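Side-chain contacts in RNA N6-adenosine-methyltransferase METTL16 (Homo sapiens, PDB 6M1U), which catalyses N6-methylation of adenosine in RNAs such as U6 small nuclear RNA, here seen in its vertebrate conserved region, which probably contributes to RNA binding: residues A[31-34]-A[35-39]; A[144-147]-A[148-152]. One frame throughout, in Å; residues are numbered along the deposited sequence.

Contact 1: residues A[31-34]-A[35-39]; sequences IVVV and TTWIE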
loop_
_atom_site.group_PDB
_atom_site.type_symbol
_atom_site.label_atom_id
_atom_site.label_comp_id
_atom_site.label_asym_id
_atom_site.label_seq_id
_atom_site.Cartn_x
_atom_site.Cartn_y
_atom_site.Cartn_z
ATOM N N ILE A 31 -2.260 -10.398 4.904
ATOM C CA ILE A 31 -1.859 -8.964 5.017
ATOM C C ILE A 31 -0.373 -8.826 4.670
ATOM O O ILE A 31 0.010 -7.766 4.150
ATOM C CB ILE A 31 -2.186 -8.399 6.413
ATOM C CG1 ILE A 31 -1.415 -9.121 7.519
ATOM C CG2 ILE A 31 -3.683 -8.427 6.666
ATOM C CD1 ILE A 31 -1.838 -8.720 8.911
ATOM N N VAL A 32 0.427 -9.858 4.949
ATOM C CA VAL A 32 1.884 -9.812 4.631
ATOM C C VAL A 32 2.036 -9.800 3.108
ATOM O O VAL A 32 2.789 -8.960 2.593
ATOM C CB VAL A 32 2.636 -11.003 5.248
ATOM C CG1 VAL A 32 3.998 -11.194 4.603
ATOM C CG2 VAL A 32 2.774 -10.862 6.754
ATOM N N VAL A 33 1.337 -10.710 2.430
ATOM C CA VAL A 33 1.396 -10.798 0.944
ATOM C C VAL A 33 1.072 -9.419 0.368
ATOM O O VAL A 33 1.908 -8.879 -0.372
ATOM C CB VAL A 33 0.421 -11.866 0.413
ATOM C CG1 VAL A 33 0.053 -11.616 -1.039
ATOM C CG2 VAL A 33 0.977 -13.267 0.591
ATOM N N VAL A 34 -0.100 -8.883 0.713
ATOM C CA VAL A 34 -0.554 -7.552 0.219
ATOM C C VAL A 34 0.555 -6.522 0.443
ATOM O O VAL A 34 0.921 -5.834 -0.523
ATOM C CB VAL A 34 -1.857 -7.118 0.916
ATOM C CG1 VAL A 34 -2.202 -5.671 0.613
ATOM C CG2 VAL A 34 -3.015 -8.033 0.560
ATOM N N THR A 35 1.076 -6.441 1.668
ATOM C CA THR A 35 2.117 -5.468 1.989
ATOM C C THR A 35 3.299 -5.576 1.039
ATOM O O THR A 35 3.770 -4.564 0.503
ATOM C CB THR A 35 2.585 -5.655 3.426
ATOM O OG1 THR A 35 1.498 -5.363 4.323
ATOM C CG2 THR A 35 3.769 -4.744 3.711
ATOM N N THR A 36 3.787 -6.796 0.801
ATOM C CA THR A 36 4.917 -6.925 -0.111
ATOM C C THR A 36 4.542 -6.576 -1.549
ATOM O O THR A 36 5.441 -6.296 -2.350
ATOM C CB THR A 36 5.509 -8.330 -0.073
ATOM O OG1 THR A 36 4.625 -9.205 -0.764
ATOM C CG2 THR A 36 5.680 -8.829 1.350
ATOM N N TRP A 37 3.245 -6.592 -1.902
ATOM C CA TRP A 37 2.857 -6.058 -3.203
ATOM C C TRP A 37 2.817 -4.537 -3.183
ATOM O O TRP A 37 3.207 -3.890 -4.164
ATOM C CB TRP A 37 1.511 -6.611 -3.656
ATOM C CG TRP A 37 1.588 -7.948 -4.319
ATOM C CD1 TRP A 37 1.019 -9.127 -3.881
ATOM C CD2 TRP A 37 2.266 -8.266 -5.540
ATOM N NE1 TRP A 37 1.310 -10.159 -4.764
ATOM C CE2 TRP A 37 2.067 -9.653 -5.789
ATOM C CE3 TRP A 37 3.015 -7.519 -6.458
ATOM C CZ2 TRP A 37 2.598 -10.290 -6.901
ATOM C CZ3 TRP A 37 3.538 -8.170 -7.568
ATOM C CH2 TRP A 37 3.330 -9.532 -7.774
ATOM N N ILE A 38 2.361 -3.931 -2.086
ATOM C CA ILE A 38 2.509 -2.481 -1.973
ATOM C C ILE A 38 3.991 -2.094 -2.003
ATOM O O ILE A 38 4.381 -1.104 -2.637
ATOM C CB ILE A 38 1.805 -1.956 -0.710
ATOM C CG1 ILE A 38 0.307 -2.215 -0.793
ATOM C CG2 ILE A 38 1.989 -0.481 -0.603
ATOM C CD1 ILE A 38 -0.413 -2.026 0.522
ATOM N N GLU A 39 4.850 -2.895 -1.358
ATOM C CA GLU A 39 6.283 -2.604 -1.382
ATOM C C GLU A 39 6.824 -2.665 -2.801
ATOM O O GLU A 39 7.636 -1.823 -3.200
ATOM C CB GLU A 39 7.031 -3.578 -0.476
ATOM C CG GLU A 39 6.838 -3.316 1.003
ATOM C CD GLU A 39 7.387 -4.421 1.903
ATOM O OE1 GLU A 39 7.661 -5.549 1.431
ATOM O OE2 GLU A 39 7.543 -4.147 3.111
#
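T35 bonds its hydroxyl to I31 and T36 bonds its own to V33, so two successive threonines choose different carbonyls of the preceding turn of helix 30-44. T35 OG1 gives a hydrogen bond to I31 O at 2.8 Å, four residues back, while T35 N reaches the same I31 O at 3.0 Å from the other face of the carbonyl plane. One oxygen is thus gripped twice by a single residue. The first torsion of T35 (chi1 -65°) explains this, since it sets OG1 beside the backbone N. In T36 the hydroxyl sits between the backbone N and the carbonyl carbon (chi1 74°), and OG1 bonds at 2.8 Å to V33 O, three residues back, in the carbonyl plane on a lone pair. V33 O takes a second bond from W37 N at 3.1 Å. Were this second threonine an alanine, V33 O would probably be left with the W37 N bond and lose the hydroxyl's second grip on this turn.

Further backbone bonds, among them T36 N to V32 O and I38 N to V34 O, follow the regular i to i+4 pattern.

Apolar contacts are made side by side. V33 CG1 meets the pyrrole part of W37 at CD1 (3.9 Å), and V34 CG1 lies 4.1 Å from I38 CD1, each pair pointing the same way. The indole's polar end is engaged elsewhere, NE1 bonding to L16 O of helix 10-20. On the sheet side, T35 and I38 rest on V116, and E39 forms a salt bridge with R51.

Such bonds to carbonyls three or four residues back are a common way for a threonine hydroxyl within an alpha-helix to find an acceptor, here in a helix that packs on an antiparallel sheet.

Contact 2: residues A[144-147]-A[148-152]; sequences YIRN and QIFRL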
loop_
_atom_site.group_PDB
_atom_site.type_symbol
_atom_site.label_atom_id
_atom_site.label_comp_id
_atom_site.label_asym_id
_atom_site.label_seq_id
_atom_site.Cartn_x
_atom_site.Cartn_y
_atom_site.Cartn_z
ATOM N N TYR A 144 -3.611 5.698 -6.477
ATOM C CA TYR A 144 -2.722 5.038 -7.424
ATOM C C TYR A 144 -2.410 3.623 -6.974
ATOM O O TYR A 144 -2.558 2.674 -7.754
ATOM C CB TYR A 144 -1.438 5.830 -7.619
ATOM C CG TYR A 144 -0.427 5.063 -8.439
ATOM C CD1 TYR A 144 -0.575 4.934 -9.814
ATOM C CD2 TYR A 144 0.672 4.452 -7.834
ATOM C CE1 TYR A 144 0.345 4.218 -10.572
ATOM C CE2 TYR A 144 1.586 3.728 -8.574
ATOM C CZ TYR A 144 1.426 3.615 -9.948
ATOM O OH TYR A 144 2.347 2.891 -10.690
ATOM N N ILE A 145 -2.004 3.459 -5.707
ATOM C CA ILE A 145 -1.614 2.140 -5.203
ATOM C C ILE A 145 -2.759 1.144 -5.355
ATOM O O ILE A 145 -2.604 0.081 -5.966
ATOM C CB ILE A 145 -1.155 2.240 -3.739
ATOM C CG1 ILE A 145 0.191 2.978 -3.654
ATOM C CG2 ILE A 145 -1.129 0.830 -3.096
ATOM C CD1 ILE A 145 0.515 3.580 -2.275
ATOM N N ARG A 146 -3.917 1.470 -4.777
ATOM C CA ARG A 146 -5.095 0.624 -4.903
ATOM C C ARG A 146 -5.409 0.330 -6.362
ATOM O O ARG A 146 -5.816 -0.786 -6.702
ATOM C CB ARG A 146 -6.275 1.299 -4.209
ATOM C CG ARG A 146 -7.567 0.524 -4.236
ATOM C CD ARG A 146 -8.619 1.275 -3.453
ATOM N NE ARG A 146 -9.896 0.571 -3.415
ATOM C CZ ARG A 146 -10.909 0.934 -2.634
ATOM N NH1 ARG A 146 -10.762 1.990 -1.832
ATOM N NH2 ARG A 146 -12.056 0.253 -2.649
ATOM N N ASN A 147 -5.196 1.308 -7.248
ATOM C CA ASN A 147 -5.371 1.043 -8.672
ATOM C C ASN A 147 -4.336 0.045 -9.157
ATOM O O ASN A 147 -4.671 -0.925 -9.847
ATOM C CB ASN A 147 -5.307 2.344 -9.478
ATOM C CG ASN A 147 -6.659 3.091 -9.507
ATOM O OD1 ASN A 147 -7.612 2.746 -8.777
ATOM N ND2 ASN A 147 -6.742 4.123 -10.351
ATOM N N GLN A 148 -3.084 0.225 -8.743
ATOM C CA GLN A 148 -2.041 -0.708 -9.150
ATOM C C GLN A 148 -2.353 -2.121 -8.669
ATOM O O GLN A 148 -2.109 -3.090 -9.396
ATOM C CB GLN A 148 -0.679 -0.236 -8.634
ATOM C CG GLN A 148 0.466 -0.606 -9.561
ATOM C CD GLN A 148 0.288 -0.049 -10.966
ATOM O OE1 GLN A 148 0.304 1.158 -11.172
ATOM N NE2 GLN A 148 0.111 -0.935 -11.938
ATOM N N ILE A 149 -2.912 -2.257 -7.456
ATOM C CA ILE A 149 -3.246 -3.585 -6.936
ATOM C C ILE A 149 -4.186 -4.297 -7.885
ATOM O O ILE A 149 -3.986 -5.471 -8.220
ATOM C CB ILE A 149 -3.868 -3.514 -5.529
ATOM C CG1 ILE A 149 -2.785 -3.406 -4.451
ATOM C CG2 ILE A 149 -4.758 -4.738 -5.289
ATOM C CD1 ILE A 149 -3.357 -3.403 -3.036
ATOM N N PHE A 150 -5.208 -3.596 -8.350
ATOM C CA PHE A 150 -6.218 -4.278 -9.133
ATOM C C PHE A 150 -5.757 -4.526 -10.554
ATOM O O PHE A 150 -6.206 -5.487 -11.171
ATOM C CB PHE A 150 -7.543 -3.514 -9.056
ATOM C CG PHE A 150 -8.259 -3.718 -7.741
ATOM C CD1 PHE A 150 -8.988 -4.879 -7.512
ATOM C CD2 PHE A 150 -8.138 -2.787 -6.711
ATOM C CE1 PHE A 150 -9.614 -5.088 -6.298
ATOM C CE2 PHE A 150 -8.758 -2.982 -5.489
ATOM C CZ PHE A 150 -9.498 -4.131 -5.281
ATOM N N ARG A 151 -4.820 -3.749 -11.077
ATOM C CA ARG A 151 -4.217 -4.179 -12.331
ATOM C C ARG A 151 -3.544 -5.543 -12.170
ATOM O O ARG A 151 -3.768 -6.450 -12.981
ATOM C CB ARG A 151 -3.248 -3.119 -12.852
ATOM C CG ARG A 151 -3.986 -1.869 -13.278
ATOM C CD ARG A 151 -3.229 -1.057 -14.305
ATOM N NE ARG A 151 -3.615 -1.409 -15.669
ATOM C CZ ARG A 151 -3.210 -0.747 -16.753
ATOM N NH1 ARG A 151 -2.402 0.310 -16.622
ATOM N NH2 ARG A 151 -3.614 -1.138 -17.961
ATOM N N LEU A 152 -2.769 -5.722 -11.091
ATOM C CA LEU A 152 -2.115 -7.005 -10.827
ATOM C C LEU A 152 -3.123 -8.155 -10.786
ATOM O O LEU A 152 -2.849 -9.252 -11.291
ATOM C CB LEU A 152 -1.349 -6.944 -9.500
ATOM C CG LEU A 152 -0.117 -6.058 -9.303
ATOM C CD1 LEU A 152 0.160 -5.912 -7.811
ATOM C CD2 LEU A 152 1.084 -6.641 -10.009
#
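Y144 and Q148 are brought together by a first torsion in one and a second torsion in the other. Y144 holds CG opposite the backbone N (chi1 172°), which lays its ring along the helix beside Q148, and Q148 bends at its second torsion (chi2 58°), folding the amide back toward the phenol. Q148 OE1 comes within 2.7 Å of Y144 OH and 3.0 Å of Y144 CZ. The ring and amide planes stand 59° apart, so the two flat groups are inclined to each other rather than stacked.

A second pair, R146 and F150, also runs side by side. The arginine chain is extended, and its methylene makes the closest approach: R146 CG lies in the plane of the phenyl ring at its edge, 3.9 Å from F150 CE2, which also lies at the edge of the guanidinium. R146 O is at the same ring's edge too, 3.1 Å from F150 CD2, while I149 CG2 lies over one face of the ring, offset toward its rim.

Along the backbone, Q148 N bonds to Y144 O at 2.7 Å, I149 N to I145 O and R151 N to N147 O; the bond from F150 N to R146 O is weak. Beyond the turn, I145 packs on L42, I149 on F6 and V8, and F150 on V12.

Chemically, polar and amphipathic side chains pair four residues apart, phenol with amide and arginine stem with phenyl edge, on the less buried flanks of the helix, while I145 and I149 between them face the core.

The two contacts come in series along the chain, contact 1 in helix 30-44 and contact 2 in the C-terminal helix 136-153, with four of the five strands of the antiparallel sheet, 48-52 to 122-131, lying between them in sequence. Their centres are about 12 Å apart, and the helices touch directly: W37 CE3 packs on L152 CD1 at 3.5 Å, and I38 CG1 on I145 CG2 at 4.1 Å. Helix 30-44 rests on strands 48-52, 58-67 and 108-119, whereas helix 136-153 reaches the edge strand 4-8, and helix 10-20 meets both. Locally ordered turns from distant parts of the sequence are thereby joined into one compact alpha+beta domain.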